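Local coordinates for beta-ketoacyl-[acyl-carrier-protein] synthase III (Pseudomonas aeruginosa, PDB 2X3E) that probably catalyses the condensation that starts fatty acid synthesis, joining the acetyl group of acetyl-CoA to malonyl-ACP to give 3-oxobutanoyl-ACP, at residues A6-L11 / V164-G169; E71-V76 / A131-L136; E172-L177 / W323-P328. The protein carries 1 engineered substitution. All blocks are in the same frame, centred on the assembly; numbering follows the deposited sequence.

Interaction 1: A6-L11 / V164-G169; sequences AVVCGL and VVLRAG
Val7 and Arg167 form a hydrogen-bonded antiparallel pair at the heart of this strand contact, with Val7 N giving a 2.8 Å bond to Arg167 O and Arg167 N returning one of 2.9 Å to Val7 O. Segments 6-11 and 164-169 run antiparallel with a strong twist, their N-to-C directions 136° apart. Further along, Cys9 and Gly10 both face Val165 in a classic beta bulge: Cys9 N bonds to Val165 O at 2.9 Å, and Val165 N reaches Gly10 O from above the carbonyl plane.

On the Val7 face, Arg167 CG stands between the backbone N and the carbonyl carbon (chi1 66°), and the chain then runs extended to NE beside Val7. Val7 CG1 sits over the centre of one guanidinium face, 4.0 Å above its plane. The rotation of that flat group is set by two acceptors: NH1 donates in the guanidinium plane to Ala168 O at 3.1 Å, while NH2 makes a salt bridge with Glu173. Cys9 SG packs against Val165 CG1 at 3.5 Å and also borders the aliphatic part of Arg167. On the other face the contacts are purely apolar, Val8 CG2 meeting Leu166 CD2 at 3.6 Å and Leu11 CD1 meeting Val164 CG1 at 3.8 Å.

Strand 160-169 lies between strands 5-14 and 133-140 in a mixed sheet, bonded to the latter through Val164 with Leu136 and Leu166 with Ala134, and to Asp132 just before it through Ala168. Strand 5-14 is also bonded to Gly175 and Leu177, through Val8 and Ala6. Helix 114-127 covers the Leu166 face through Phe115, Val122 and Ile126, whereas Val165 meets Ala64 and Ala68 of helix 53-68 on the opposite face.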
ATOM      1  N   ALA A   6     -11.610  -9.314  13.439  1.00 17.04           N
ATOM      2  CA  ALA A   6     -11.274  -7.904  13.550  1.00 16.19           C
ATOM      3  C   ALA A   6     -12.566  -7.137  13.758  1.00 15.60           C
ATOM      4  O   ALA A   6     -13.477  -7.245  12.942  1.00 15.69           O
ATOM      5  CB  ALA A   6     -10.584  -7.428  12.287  1.00 16.09           C
ATOM      6  N   VAL A   7     -12.631  -6.360  14.840  1.00 15.27           N
ATOM      7  CA  VAL A   7     -13.848  -5.673  15.253  1.00 15.31           C
ATOM      8  C   VAL A   7     -13.698  -4.152  15.212  1.00 14.52           C
ATOM      9  O   VAL A   7     -12.777  -3.592  15.804  1.00 14.72           O
ATOM     10  CB  VAL A   7     -14.241  -6.097  16.685  1.00 15.84           C
ATOM     11  CG1 VAL A   7     -15.412  -5.270  17.182  1.00 16.48           C
ATOM     12  CG2 VAL A   7     -14.565  -7.586  16.729  1.00 16.99           C
ATOM     13  N   VAL A   8     -14.618  -3.482  14.526  1.00 14.68           N
ATOM     14  CA  VAL A   8     -14.654  -2.015  14.525  1.00 14.53           C
ATOM     15  C   VAL A   8     -15.036  -1.532  15.926  1.00 14.81           C
ATOM     16  O   VAL A   8     -16.026  -1.989  16.493  1.00 15.26           O
ATOM     17  CB  VAL A   8     -15.673  -1.462  13.494  1.00 14.01           C
ATOM     18  CG1 VAL A   8     -15.778   0.058  13.596  1.00 14.66           C
ATOM     19  CG2 VAL A   8     -15.278  -1.869  12.076  1.00 14.80           C
ATOM     20  N   CYS A   9     -14.249  -0.611  16.482  1.00 15.29           N
ATOM     21  CA  CYS A   9     -14.515  -0.088  17.825  1.00 16.59           C
ATOM     22  C   CYS A   9     -14.311   1.424  17.976  1.00 16.76           C
ATOM     23  O   CYS A   9     -14.458   1.947  19.070  1.00 17.37           O
ATOM     24  CB  CYS A   9     -13.681  -0.850  18.867  1.00 17.33           C
ATOM     25  SG  CYS A   9     -11.896  -0.743  18.668  1.00 18.90           S
ATOM     26  N   GLY A  10     -14.026   2.126  16.878  1.00 16.61           N
ATOM     27  CA  GLY A  10     -13.822   3.576  16.917  1.00 16.84           C
ATOM     28  C   GLY A  10     -13.947   4.200  15.543  1.00 16.43           C
ATOM     29  O   GLY A  10     -13.625   3.566  14.538  1.00 15.96           O
ATOM     30  N   LEU A  11     -14.439   5.439  15.503  1.00 16.54           N
ATOM     31  CA  LEU A  11     -14.603   6.185  14.255  1.00 15.87           C
ATOM     32  C   LEU A  11     -14.234   7.639  14.497  1.00 15.95           C
ATOM     33  O   LEU A  11     -14.582   8.212  15.528  1.00 16.39           O
ATOM     34  CB  LEU A  11     -16.050   6.090  13.750  1.00 16.00           C
ATOM     35  CG  LEU A  11     -16.414   6.834  12.459  1.00 16.57           C
ATOM     36  CD1 LEU A  11     -15.791   6.175  11.249  1.00 15.79           C
ATOM     37  CD2 LEU A  11     -17.927   6.913  12.299  1.00 17.13           C
ATOM     38  N   VAL A 164     -11.028   4.511  11.221  1.00 14.80           N
ATOM     39  CA  VAL A 164     -11.598   3.568  12.163  1.00 14.81           C
ATOM     40  C   VAL A 164     -10.493   2.892  12.964  1.00 14.75           C
ATOM     41  O   VAL A 164      -9.355   2.756  12.495  1.00 14.34           O
ATOM     42  CB  VAL A 164     -12.455   2.475  11.465  1.00 15.10           C
ATOM     43  CG1 VAL A 164     -13.706   3.073  10.880  1.00 14.99           C
ATOM     44  CG2 VAL A 164     -11.647   1.735  10.390  1.00 15.00           C
ATOM     45  N   VAL A 165     -10.846   2.494  14.184  1.00 15.16           N
ATOM     46  CA  VAL A 165     -10.009   1.642  15.020  1.00 15.33           C
ATOM     47  C   VAL A 165     -10.593   0.232  14.966  1.00 15.76           C
ATOM     48  O   VAL A 165     -11.812   0.054  15.103  1.00 15.39           O
ATOM     49  CB  VAL A 165      -9.982   2.130  16.481  1.00 15.88           C
ATOM     50  CG1 VAL A 165      -9.251   1.128  17.387  1.00 15.38           C
ATOM     51  CG2 VAL A 165      -9.339   3.518  16.569  1.00 16.05           C
ATOM     52  N   LEU A 166      -9.723  -0.750  14.728  1.00 16.01           N
ATOM     53  CA  LEU A 166     -10.085  -2.164  14.762  1.00 16.94           C
ATOM     54  C   LEU A 166      -9.350  -2.828  15.916  1.00 16.75           C
ATOM     55  O   LEU A 166      -8.213  -2.464  16.221  1.00 17.07           O
ATOM     56  CB  LEU A 166      -9.688  -2.861  13.461  1.00 17.15           C
ATOM     57  CG  LEU A 166     -10.342  -2.399  12.163  1.00 18.87           C
ATOM     58  CD1 LEU A 166      -9.588  -2.964  10.967  1.00 20.20           C
ATOM     59  CD2 LEU A 166     -11.802  -2.816  12.120  1.00 19.93           C
ATOM     60  N   ARG A 167      -9.999  -3.786  16.567  1.00 17.00           N
ATOM     61  CA  ARG A 167      -9.358  -4.575  17.623  1.00 17.34           C
ATOM     62  C   ARG A 167      -9.617  -6.056  17.415  1.00 17.33           C
ATOM     63  O   ARG A 167     -10.587  -6.437  16.768  1.00 17.13           O
ATOM     64  CB  ARG A 167      -9.880  -4.163  19.006  1.00 18.14           C
ATOM     65  CG  ARG A 167     -11.358  -4.464  19.249  1.00 18.80           C
ATOM     66  CD  ARG A 167     -11.716  -4.327  20.725  1.00 19.98           C
ATOM     67  NE  ARG A 167     -13.153  -4.427  20.973  1.00 21.23           N
ATOM     68  CZ  ARG A 167     -13.864  -5.554  20.962  1.00 22.16           C
ATOM     69  NH1 ARG A 167     -13.296  -6.728  20.689  1.00 22.24           N
ATOM     70  NH2 ARG A 167     -15.166  -5.500  21.216  1.00 22.92           N
ATOM     71  N   ALA A 168      -8.755  -6.890  17.983  1.00 17.77           N
ATOM     72  CA  ALA A 168      -9.017  -8.319  18.048  1.00 18.48           C
ATOM     73  C   ALA A 168     -10.297  -8.566  18.844  1.00 19.44           C
ATOM     74  O   ALA A 168     -10.549  -7.914  19.863  1.00 19.62           O
ATOM     75  CB  ALA A 168      -7.837  -9.056  18.696  1.00 18.77           C
ATOM     76  N   GLY A 169     -11.107  -9.502  18.365  1.00 19.96           N
ATOM     77  CA  GLY A 169     -12.346  -9.860  19.037  1.00 21.35           C
ATOM     78  C   GLY A 169     -12.883 -11.190  18.558  1.00 22.26           C
ATOM     79  O   GLY A 169     -12.144 -11.993  17.970  1.00 22.32           O
TER

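Interaction 2: E71-V76 / A131-L136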
ATOM      1  N   GLU A  71      -5.504   4.621  23.651  1.00 21.19           N
ATOM      2  CA  GLU A  71      -4.440   5.597  23.442  0.50 21.14           C
ATOM      3  C   GLU A  71      -3.267   5.017  22.654  1.00 20.39           C
ATOM      4  O   GLU A  71      -2.368   5.752  22.254  1.00 20.44           O
ATOM      5  CB  GLU A  71      -3.991   6.163  24.783  0.50 22.39           C
ATOM      6  CG  GLU A  71      -5.151   6.792  25.546  0.50 23.76           C
ATOM      7  CD  GLU A  71      -4.733   7.394  26.856  0.50 26.21           C
ATOM      8  OE1 GLU A  71      -3.512   7.449  27.129  0.50 27.92           O
ATOM      9  OE2 GLU A  71      -5.630   7.809  27.621  0.50 28.26           O
ATOM     10  N   ARG A  72      -3.294   3.704  22.411  1.00 19.67           N
ATOM     11  CA  ARG A  72      -2.296   3.032  21.577  1.00 18.91           C
ATOM     12  C   ARG A  72      -2.952   1.995  20.688  1.00 17.81           C
ATOM     13  O   ARG A  72      -3.935   1.371  21.083  1.00 17.90           O
ATOM     14  CB  ARG A  72      -1.245   2.323  22.436  1.00 19.89           C
ATOM     15  CG  ARG A  72      -0.097   3.193  22.821  1.00 21.53           C
ATOM     16  CD  ARG A  72       0.869   2.479  23.763  1.00 22.91           C
ATOM     17  NE  ARG A  72       1.640   3.486  24.483  1.00 24.65           N
ATOM     18  CZ  ARG A  72       1.223   4.126  25.572  1.00 26.83           C
ATOM     19  NH1 ARG A  72       0.043   3.848  26.125  1.00 27.47           N
ATOM     20  NH2 ARG A  72       2.001   5.046  26.128  1.00 28.76           N
ATOM     21  N   VAL A  73      -2.403   1.828  19.488  1.00 16.77           N
ATOM     22  CA  VAL A  73      -2.709   0.691  18.621  1.00 16.42           C
ATOM     23  C   VAL A  73      -1.390   0.139  18.063  1.00 16.22           C
ATOM     24  O   VAL A  73      -0.363   0.828  18.096  1.00 16.08           O
ATOM     25  CB  VAL A  73      -3.678   1.073  17.469  1.00 16.01           C
ATOM     26  CG1 VAL A  73      -5.041   1.503  18.041  1.00 16.32           C
ATOM     27  CG2 VAL A  73      -3.091   2.175  16.581  1.00 15.64           C
ATOM     28  N   ASP A  74      -1.414  -1.092  17.556  1.00 15.91           N
ATOM     29  CA  ASP A  74      -0.180  -1.758  17.100  1.00 16.34           C
ATOM     30  C   ASP A  74       0.215  -1.364  15.684  1.00 15.38           C
ATOM     31  O   ASP A  74       1.377  -1.507  15.301  1.00 14.70           O
ATOM     32  CB  ASP A  74      -0.329  -3.284  17.168  1.00 17.03           C
ATOM     33  CG  ASP A  74      -0.377  -3.814  18.581  1.00 18.68           C
ATOM     34  OD1 ASP A  74       0.367  -3.303  19.446  1.00 19.93           O
ATOM     35  OD2 ASP A  74      -1.149  -4.767  18.832  1.00 19.84           O
ATOM     36  N   ALA A  75      -0.758  -0.878  14.912  1.00 14.52           N
ATOM     37  CA  ALA A  75      -0.598  -0.663  13.483  1.00 14.21           C
ATOM     38  C   ALA A  75      -1.349   0.587  13.017  1.00 13.54           C
ATOM     39  O   ALA A  75      -2.432   0.900  13.527  1.00 13.03           O
ATOM     40  CB  ALA A  75      -1.095  -1.892  12.712  1.00 14.05           C
ATOM     41  N   VAL A  76      -0.752   1.295  12.061  1.00 13.46           N
ATOM     42  CA  VAL A  76      -1.379   2.449  11.427  1.00 13.19           C
ATOM     43  C   VAL A  76      -1.250   2.318   9.912  1.00 13.18           C
ATOM     44  O   VAL A  76      -0.151   2.359   9.371  1.00 13.17           O
ATOM     45  CB  VAL A  76      -0.729   3.785  11.870  1.00 13.25           C
ATOM     46  CG1 VAL A  76      -1.412   4.951  11.169  1.00 13.34           C
ATOM     47  CG2 VAL A  76      -0.801   3.945  13.390  1.00 13.51           C
ATOM     48  N   ALA A 131      -1.088  -8.098  14.740  1.00 17.65           N
ATOM     49  CA  ALA A 131      -1.467  -6.908  15.489  1.00 17.54           C
ATOM     50  C   ALA A 131      -2.707  -7.249  16.308  1.00 17.71           C
ATOM     51  O   ALA A 131      -3.507  -8.083  15.886  1.00 17.62           O
ATOM     52  CB  ALA A 131      -1.763  -5.752  14.533  1.00 16.94           C
ATOM     53  N   ASP A 132      -2.859  -6.620  17.472  1.00 17.60           N
ATOM     54  CA  ASP A 132      -4.057  -6.796  18.301  1.00 17.87           C
ATOM     55  C   ASP A 132      -5.011  -5.607  18.179  1.00 17.37           C
ATOM     56  O   ASP A 132      -6.146  -5.672  18.637  1.00 17.28           O
ATOM     57  CB  ASP A 132      -3.678  -7.011  19.766  1.00 18.57           C
ATOM     58  CG  ASP A 132      -2.844  -8.270  19.983  1.00 20.63           C
ATOM     59  OD1 ASP A 132      -2.985  -9.250  19.215  1.00 21.41           O
ATOM     60  OD2 ASP A 132      -2.049  -8.281  20.940  1.00 22.61           O
ATOM     61  N   SER A 133      -4.540  -4.530  17.556  1.00 16.75           N
ATOM     62  CA  SER A 133      -5.354  -3.347  17.292  1.00 16.39           C
ATOM     63  C   SER A 133      -4.715  -2.529  16.177  1.00 15.80           C
ATOM     64  O   SER A 133      -3.512  -2.637  15.929  1.00 15.95           O
ATOM     65  CB  SER A 133      -5.488  -2.494  18.545  1.00 16.88           C
ATOM     66  OG  SER A 133      -4.210  -2.085  19.003  1.00 16.85           O
ATOM     67  N   ALA A 134      -5.520  -1.713  15.512  1.00 15.02           N
ATOM     68  CA  ALA A 134      -5.050  -0.962  14.357  1.00 14.62           C
ATOM     69  C   ALA A 134      -5.911   0.245  14.068  1.00 13.98           C
ATOM     70  O   ALA A 134      -7.120   0.241  14.313  1.00 13.54           O
ATOM     71  CB  ALA A 134      -5.025  -1.852  13.130  1.00 14.33           C
ATOM     72  N   LEU A 135      -5.261   1.270  13.529  1.00 13.71           N
ATOM     73  CA  LEU A 135      -5.932   2.372  12.870  1.00 13.51           C
ATOM     74  C   LEU A 135      -5.895   2.137  11.365  1.00 13.20           C
ATOM     75  O   LEU A 135      -4.839   1.815  10.801  1.00 13.58           O
ATOM     76  CB  LEU A 135      -5.231   3.701  13.186  1.00 13.35           C
ATOM     77  CG  LEU A 135      -5.696   4.443  14.439  1.00 13.82           C
ATOM     78  CD1 LEU A 135      -4.636   5.432  14.913  1.00 14.21           C
ATOM     79  CD2 LEU A 135      -7.022   5.175  14.160  1.00 12.57           C
ATOM     80  N   LEU A 136      -7.045   2.297  10.721  1.00 12.86           N
ATOM     81  CA  LEU A 136      -7.121   2.401   9.267  1.00 12.38           C
ATOM     82  C   LEU A 136      -7.664   3.783   8.938  1.00 12.71           C
ATOM     83  O   LEU A 136      -8.742   4.151   9.405  1.00 12.13           O
ATOM     84  CB  LEU A 136      -8.043   1.337   8.677  1.00 12.56           C
ATOM     85  CG  LEU A 136      -8.351   1.498   7.182  1.00 12.58           C
ATOM     86  CD1 LEU A 136      -7.081   1.332   6.363  1.00 11.49           C
ATOM     87  CD2 LEU A 136      -9.424   0.492   6.758  1.00 13.32           C
TER
HETATM   88  O   HOH W   1      -3.203  -3.388  20.796  1.00 12.61           O
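Asp74 and Ser133 reach across this contact from first torsions of opposite sign. In Asp74, CG is anti to the carbonyl carbon (chi1 -70°), on the side of segment 131-136; in Ser133, OG lies between the backbone N and the carbonyl carbon (chi1 59°), which brings the hydroxyl to Val73 and Asp74. Asp74 OD2 accepts a nearly straight bond from Asp132 N at 2.9 Å, using its anti lone pair, the one directed away from OD1. This fastens the residue before strand 75-79 to the loop leading into strand 133-140.

The two carboxylates come near each other, with OD2 of Asp74 4.2 Å from OD2 of Asp132 and their planes 66° apart. The like charges should repel, a cost probably eased by the salt bridge from Asp132 to Arg4. Asp74 N approaches Ser133 O from above the carbonyl plane at 3.1 Å and has only a weak bond to Ser133 OG. The same hydroxyl oxygen lies 3.2 Å from Val73 CA. Ser133 N is buried here without a partner in the model.

Deeper in, Leu135 N bonds to Ala75 O at 2.9 Å. Val73 CG2 touches Leu135 CD1 at 4.0 Å, the two side chains crossing at about a right angle, and Leu65 of helix 53-68 packs on both. On the other face Ala75 CB meets Ala134 CB, also at 4.0 Å, and Val122 and Ile126 of helix 114-127 pack on Ala134.

Strands 75-79 and 133-140 are thus neighbouring parallel strands, entered here through loops, in a mixed sheet with helices on both faces. Strand 104-109 lies beyond 75-79, and helix 114-127 leads from it to 133-140, a beta-alpha-beta crossover within the layered alpha/beta architecture of the thiolase fold.

Interaction 3: E172-L177 / W323-P328; sequences EEEGAL and WPKIVP
Glu174 OE1 is gripped by Lys325 NZ and by a water molecule. The salt bridge from NZ is 3.0 Å long and meets OE1 on its syn side, 27° out of the carboxylate plane. The water donates to OE1 and accepts from Lys325 N at 2.9 Å, tying the carboxylate to the backbone as well as to the ammonium group. Glu174 runs extended beyond CG, whereas the lysine chain bends at its end (chi4 62°), which brings NZ back to the acid.

Beneath this polar end the contact is apolar. Glu174 CB rests 3.9 Å from Pro324 CA, and Pro324 CG abuts Gly175 CA at 3.8 Å. Glu174 and Gly175 are the central residues of a type II turn closed by Ala176 N bonding to Glu173 O; the positive phi of Gly175 (98°) suits a residue without a side chain, and the proline ring packs against its CA.

The turn lies between strands 160-169 and 177-184 and is bonded to strand 5-14 through Gly175 with Val8. The other segment follows strand 315-322, with Trp323 packed on Leu290 of helix 285-295, while Ile326 touches Leu294 of that helix and Leu11 of strand 5-14.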
ATOM      1  N   GLU A 172     -18.700 -13.215  16.697  1.00 25.68           N
ATOM      2  CA  GLU A 172     -20.090 -12.945  17.104  1.00 26.61           C
ATOM      3  C   GLU A 172     -20.324 -11.531  17.674  1.00 25.84           C
ATOM      4  O   GLU A 172     -21.472 -11.143  17.916  1.00 26.36           O
ATOM      5  CB  GLU A 172     -20.575 -14.012  18.092  1.00 28.14           C
ATOM      6  CG  GLU A 172     -20.013 -13.896  19.510  1.00 31.03           C
ATOM      7  CD  GLU A 172     -20.228 -15.158  20.335  1.00 35.26           C
ATOM      8  OE1 GLU A 172     -21.055 -16.016  19.939  1.00 38.38           O
ATOM      9  OE2 GLU A 172     -19.565 -15.295  21.389  1.00 39.02           O
ATOM     10  N   GLU A 173     -19.253 -10.762  17.880  1.00 24.42           N
ATOM     11  CA  GLU A 173     -19.381  -9.384  18.375  1.00 23.73           C
ATOM     12  C   GLU A 173     -19.886  -8.447  17.288  1.00 22.64           C
ATOM     13  O   GLU A 173     -19.452  -8.537  16.142  1.00 21.85           O
ATOM     14  CB  GLU A 173     -18.036  -8.847  18.862  1.00 23.20           C
ATOM     15  CG  GLU A 173     -17.511  -9.503  20.102  1.00 24.64           C
ATOM     16  CD  GLU A 173     -16.284  -8.805  20.617  1.00 24.56           C
ATOM     17  OE1 GLU A 173     -15.162  -9.233  20.269  1.00 23.58           O
ATOM     18  OE2 GLU A 173     -16.447  -7.802  21.343  1.00 25.79           O
ATOM     19  N   GLU A 174     -20.782  -7.530  17.655  1.00 22.23           N
ATOM     20  CA  GLU A 174     -21.129  -6.433  16.761  1.00 21.56           C
ATOM     21  C   GLU A 174     -19.836  -5.764  16.333  1.00 19.98           C
ATOM     22  O   GLU A 174     -18.953  -5.540  17.164  1.00 19.65           O
ATOM     23  CB  GLU A 174     -22.004  -5.397  17.464  1.00 22.14           C
ATOM     24  CG  GLU A 174     -23.411  -5.859  17.756  1.00 24.78           C
ATOM     25  CD  GLU A 174     -24.211  -4.836  18.548  1.00 26.74           C
ATOM     26  OE1 GLU A 174     -23.626  -3.843  19.036  1.00 28.34           O
ATOM     27  OE2 GLU A 174     -25.432  -5.028  18.686  1.00 30.32           O
ATOM     28  N   GLY A 175     -19.721  -5.466  15.043  1.00 18.41           N
ATOM     29  CA  GLY A 175     -18.565  -4.742  14.514  1.00 17.45           C
ATOM     30  C   GLY A 175     -17.506  -5.628  13.893  1.00 16.57           C
ATOM     31  O   GLY A 175     -16.590  -5.131  13.242  1.00 16.40           O
ATOM     32  N   ALA A 176     -17.617  -6.936  14.104  1.00 16.51           N
ATOM     33  CA  ALA A 176     -16.717  -7.887  13.466  1.00 16.10           C
ATOM     34  C   ALA A 176     -16.934  -7.873  11.958  1.00 15.67           C
ATOM     35  O   ALA A 176     -18.069  -7.870  11.479  1.00 15.68           O
ATOM     36  CB  ALA A 176     -16.928  -9.286  14.017  1.00 16.09           C
ATOM     37  N   LEU A 177     -15.838  -7.861  11.213  1.00 15.58           N
ATOM     38  CA  LEU A 177     -15.907  -7.896   9.759  1.00 15.43           C
ATOM     39  C   LEU A 177     -16.264  -9.325   9.359  1.00 16.17           C
ATOM     40  O   LEU A 177     -15.508 -10.249   9.639  1.00 16.94           O
ATOM     41  CB  LEU A 177     -14.571  -7.467   9.148  1.00 14.91           C
ATOM     42  CG  LEU A 177     -14.007  -6.120   9.599  1.00 15.11           C
ATOM     43  CD1 LEU A 177     -12.689  -5.853   8.884  1.00 15.04           C
ATOM     44  CD2 LEU A 177     -14.990  -4.983   9.375  1.00 14.91           C
ATOM     45  N   TRP A 323     -23.262  -3.179  12.655  1.00 16.85           N
ATOM     46  CA  TRP A 323     -22.693  -1.922  13.145  1.00 17.07           C
ATOM     47  C   TRP A 323     -22.658  -1.938  14.671  1.00 18.01           C
ATOM     48  O   TRP A 323     -23.675  -2.245  15.305  1.00 18.69           O
ATOM     49  CB  TRP A 323     -23.496  -0.716  12.635  1.00 17.49           C
ATOM     50  CG  TRP A 323     -22.900   0.605  13.048  1.00 17.74           C
ATOM     51  CD1 TRP A 323     -23.410   1.489  13.947  1.00 18.96           C
ATOM     52  CD2 TRP A 323     -21.663   1.159  12.595  1.00 18.35           C
ATOM     53  NE1 TRP A 323     -22.575   2.571  14.074  1.00 20.09           N
ATOM     54  CE2 TRP A 323     -21.491   2.392  13.253  1.00 19.25           C
ATOM     55  CE3 TRP A 323     -20.685   0.732  11.696  1.00 18.56           C
ATOM     56  CZ2 TRP A 323     -20.378   3.207  13.039  1.00 19.66           C
ATOM     57  CZ3 TRP A 323     -19.575   1.546  11.481  1.00 19.04           C
ATOM     58  CH2 TRP A 323     -19.434   2.768  12.155  1.00 19.46           C
ATOM     59  N   PRO A 324     -21.489  -1.632  15.266  1.00 18.06           N
ATOM     60  CA  PRO A 324     -21.357  -1.658  16.713  1.00 19.26           C
ATOM     61  C   PRO A 324     -21.759  -0.338  17.351  1.00 20.24           C
ATOM     62  O   PRO A 324     -22.019   0.643  16.649  1.00 20.24           O
ATOM     63  CB  PRO A 324     -19.861  -1.901  16.908  1.00 19.05           C
ATOM     64  CG  PRO A 324     -19.232  -1.185  15.771  1.00 18.33           C
ATOM     65  CD  PRO A 324     -20.213  -1.263  14.621  1.00 17.77           C
ATOM     66  N   LYS A 325     -21.795  -0.321  18.675  1.00 22.23           N
ATOM     67  CA  LYS A 325     -22.077   0.900  19.423  1.00 23.91           C
ATOM     68  C   LYS A 325     -20.821   1.767  19.454  1.00 24.77           C
ATOM     69  O   LYS A 325     -19.862   1.453  20.164  1.00 25.26           O
ATOM     70  CB  LYS A 325     -22.525   0.562  20.845  1.00 25.13           C
ATOM     71  CG  LYS A 325     -23.781  -0.309  20.902  1.00 26.32           C
ATOM     72  CD  LYS A 325     -24.061  -0.808  22.310  1.00 29.36           C
ATOM     73  CE  LYS A 325     -25.266  -1.740  22.340  1.00 30.98           C
ATOM     74  NZ  LYS A 325     -25.052  -2.972  21.516  1.00 30.49           N
ATOM     75  N   ILE A 326     -20.823   2.846  18.673  1.00 25.03           N
ATOM     76  CA  ILE A 326     -19.667   3.741  18.576  1.00 25.98           C
ATOM     77  C   ILE A 326     -19.992   5.077  19.215  1.00 27.90           C
ATOM     78  O   ILE A 326     -21.066   5.641  18.972  1.00 27.96           O
ATOM     79  CB  ILE A 326     -19.248   3.986  17.105  1.00 25.17           C
ATOM     80  CG1 ILE A 326     -18.779   2.682  16.453  1.00 24.68           C
ATOM     81  CG2 ILE A 326     -18.144   5.045  17.023  1.00 25.80           C
ATOM     82  CD1 ILE A 326     -17.524   2.087  17.089  1.00 25.00           C
ATOM     83  N   VAL A 327     -19.064   5.581  20.032  1.00 29.62           N
ATOM     84  CA  VAL A 327     -19.226   6.875  20.681  1.00 31.94           C
ATOM     85  C   VAL A 327     -19.030   7.979  19.642  1.00 32.73           C
ATOM     86  O   VAL A 327     -17.974   8.038  18.981  1.00 32.62           O
ATOM     87  CB  VAL A 327     -18.221   7.085  21.839  1.00 33.62           C
ATOM     88  CG1 VAL A 327     -18.394   8.466  22.456  1.00 35.68           C
ATOM     89  CG2 VAL A 327     -18.388   6.011  22.899  1.00 33.73           C
ATOM     90  N   PRO A 328     -20.042   8.856  19.489  1.00 33.78           N
ATOM     91  CA  PRO A 328     -19.954   9.984  18.553  1.00 34.52           C
ATOM     92  C   PRO A 328     -18.905  11.023  18.967  1.00 36.48           C
ATOM     93  O   PRO A 328     -18.471  11.041  20.123  1.00 37.93           O
ATOM     94  CB  PRO A 328     -21.363  10.594  18.595  1.00 35.01           C
ATOM     95  CG  PRO A 328     -21.930  10.180  19.904  1.00 35.68           C
ATOM     96  CD  PRO A 328     -21.318   8.855  20.237  1.00 34.31           C
TER
HETATM   97  O   HOH W   2     -21.057  -2.697  20.127  1.00 12.11           O
HETATM   98  O   HOH W   3     -27.421  -4.033  19.852  1.00 27.24           O

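Interactions 1 and 2 belong to one sheet, where strands 160-169 and 133-140 lie side by side; their centres are 9 Å apart. Both combine backbone bonding with buried apolar side chains, antiparallel in interaction 1 and parallel in interaction 2. Interaction 1 is largely core, with Arg167 at its rim; interaction 2 is buried too, but its aspartates sit where the strands begin and Asp132 is exposed. Interaction 3 joins two loops through a solvated salt bridge, buried at Gly175 and Pro324 and exposed at Lys325. It meets interaction 1 where Val8 contacts Gly175 and Pro324 and through the Arg167-Glu173 salt bridge, but stays about 7 Å from interaction 2 at the nearest atoms.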